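Local structure of 2-keto-3-deoxygluconate kinase (Thermotoga maritima, 2AFB) at residues E188-K191 with V192-F196. The protein probably phosphorylates 2-keto-3-deoxygluconate, as a 2-dehydro-3-deoxygluconokinase (EC 2.7.1.45) of the pfkB carbohydrate kinase family. Numbering follows the deposited sequence.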
loop_
_atom_site.group_PDB
_atom_site.type_symbol
_atom_site.label_atom_id
_atom_site.label_comp_id
_atom_site.label_asym_id
_atom_site.label_seq_id
_atom_site.Cartn_x
_atom_site.Cartn_y
_atom_site.Cartn_z
ATOM N N GLU A 188 -9.487 -32.142 -30.607
ATOM C CA GLU A 188 -8.004 -32.111 -30.650
ATOM C C GLU A 188 -7.445 -32.669 -29.352
ATOM O O GLU A 188 -6.471 -33.406 -29.363
ATOM C CB GLU A 188 -7.391 -30.701 -30.839
ATOM C CG GLU A 188 -7.997 -29.754 -31.880
ATOM C CD GLU A 188 -7.547 -28.267 -31.704
ATOM O OE1 GLU A 188 -6.336 -28.063 -31.412
ATOM O OE2 GLU A 188 -8.375 -27.320 -31.876
ATOM N N ALA A 189 -8.060 -32.288 -28.240
ATOM C CA ALA A 189 -7.678 -32.792 -26.922
ATOM C C ALA A 189 -7.758 -34.311 -26.867
ATOM O O ALA A 189 -6.823 -34.954 -26.409
ATOM C CB ALA A 189 -8.552 -32.175 -25.861
ATOM N N GLN A 190 -8.843 -34.881 -27.393
ATOM C CA GLN A 190 -9.007 -36.330 -27.459
ATOM C C GLN A 190 -7.994 -36.949 -28.376
ATOM O O GLN A 190 -7.499 -38.020 -28.097
ATOM C CB GLN A 190 -10.414 -36.738 -27.931
ATOM C CG GLN A 190 -11.497 -36.545 -26.890
ATOM C CD GLN A 190 -12.897 -36.456 -27.458
ATOM O OE1 GLN A 190 -13.320 -37.293 -28.254
ATOM N NE2 GLN A 190 -13.637 -35.450 -27.032
ATOM N N LYS A 191 -7.694 -36.295 -29.488
ATOM C CA LYS A 191 -6.740 -36.874 -30.440
ATOM C C LYS A 191 -5.350 -37.003 -29.782
ATOM O O LYS A 191 -4.663 -37.981 -29.996
ATOM C CB LYS A 191 -6.666 -36.067 -31.759
ATOM C CG LYS A 191 -7.335 -36.746 -33.004
ATOM C CD LYS A 191 -8.877 -36.492 -33.151
ATOM C CE LYS A 191 -9.762 -37.408 -32.253
ATOM N NZ LYS A 191 -10.958 -36.700 -31.667
ATOM N N VAL A 192 -4.974 -36.025 -28.966
ATOM C CA VAL A 192 -3.659 -35.957 -28.321
ATOM C C VAL A 192 -3.572 -36.677 -26.964
ATOM O O VAL A 192 -2.579 -37.343 -26.644
ATOM C CB VAL A 192 -3.233 -34.448 -28.102
ATOM C CG1 VAL A 192 -1.944 -34.347 -27.289
ATOM C CG2 VAL A 192 -3.065 -33.742 -29.471
HETATM N N MSE A 193 -4.600 -36.528 -26.149
HETATM C CA MSE A 193 -4.517 -37.011 -24.783
HETATM C C MSE A 193 -4.811 -38.502 -24.629
HETATM O O MSE A 193 -4.335 -39.134 -23.700
HETATM C CB MSE A 193 -5.473 -36.216 -23.936
HETATM C CG MSE A 193 -5.102 -34.742 -23.908
HETATM SE SE MSE A 193 -3.434 -34.434 -22.778
HETATM C CE MSE A 193 -4.224 -34.806 -20.897
ATOM N N ILE A 194 -5.632 -39.057 -25.503
ATOM C CA ILE A 194 -6.027 -40.454 -25.356
ATOM C C ILE A 194 -4.797 -41.320 -25.519
ATOM O O ILE A 194 -4.530 -42.123 -24.643
ATOM C CB ILE A 194 -7.231 -40.830 -26.264
ATOM C CG1 ILE A 194 -8.504 -40.407 -25.548
ATOM C CG2 ILE A 194 -7.274 -42.344 -26.587
ATOM C CD1 ILE A 194 -9.720 -40.185 -26.425
ATOM N N PRO A 195 -3.995 -41.108 -26.584
ATOM C CA PRO A 195 -2.730 -41.851 -26.640
ATOM C C PRO A 195 -1.834 -41.754 -25.410
ATOM O O PRO A 195 -1.243 -42.731 -25.034
ATOM C CB PRO A 195 -2.033 -41.272 -27.878
ATOM C CG PRO A 195 -3.165 -40.906 -28.767
ATOM C CD PRO A 195 -4.168 -40.268 -27.778
ATOM N N PHE A 196 -1.784 -40.600 -24.746
ATOM C CA PHE A 196 -0.943 -40.476 -23.561
ATOM C C PHE A 196 -1.446 -41.321 -22.386
ATOM O O PHE A 196 -0.692 -41.626 -21.466
ATOM C CB PHE A 196 -0.833 -39.013 -23.120
ATOM C CG PHE A 196 -0.048 -38.119 -24.058
ATOM C CD1 PHE A 196 1.006 -38.597 -24.843
ATOM C CD2 PHE A 196 -0.337 -36.777 -24.112
ATOM C CE1 PHE A 196 1.727 -37.745 -25.684
ATOM C CE2 PHE A 196 0.380 -35.917 -24.962
ATOM C CZ PHE A 196 1.411 -36.400 -25.737
#
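The P195 ring abuts the K191 carbonyl through CD, 3.2 Å from K191 O, while one face of the F196 ring lies against the backbone O of V192, which stands 3.4 Å from the ring plane and off its centre. Helices 155-169 and 186-196 meet at this ring, which packs on E160 and L163. Within the helix, M193 N donates to A189 O at 2.7 Å and V192 N to E188 O at 3.0 Å; V192 N also makes a weak second bond to A189 O. The bond from I194 N to Q190 O is also weak, at 3.4 Å. Side-chain carbons also lie against two of the acceptors: CG of the selenomethionine M193 is 3.0 Å from A189 O, and V192 CG2 is 3.4 Å from E188 O. With CG1 beside its backbone N (chi1 -83°), I194 swings CD1 back along the helix to Q190 CB, 3.8 Å away, and the two chains run side by side. Beyond that contact Q190 extends to give NE2 to K212 O on helix 207-214, whereas K191 folds back to bond its NZ to E187 O. A189, V192 and M193 rest on W184. This is the crossover helix of a beta-alpha-beta unit between strands 172-176 and 202-205 in the ribokinase-like fold. Because proline nitrogen carries no hydrogen, P195 cannot give K191 O the bond expected from the next turn; a CH2 group occupies that place, and the helix kinks here.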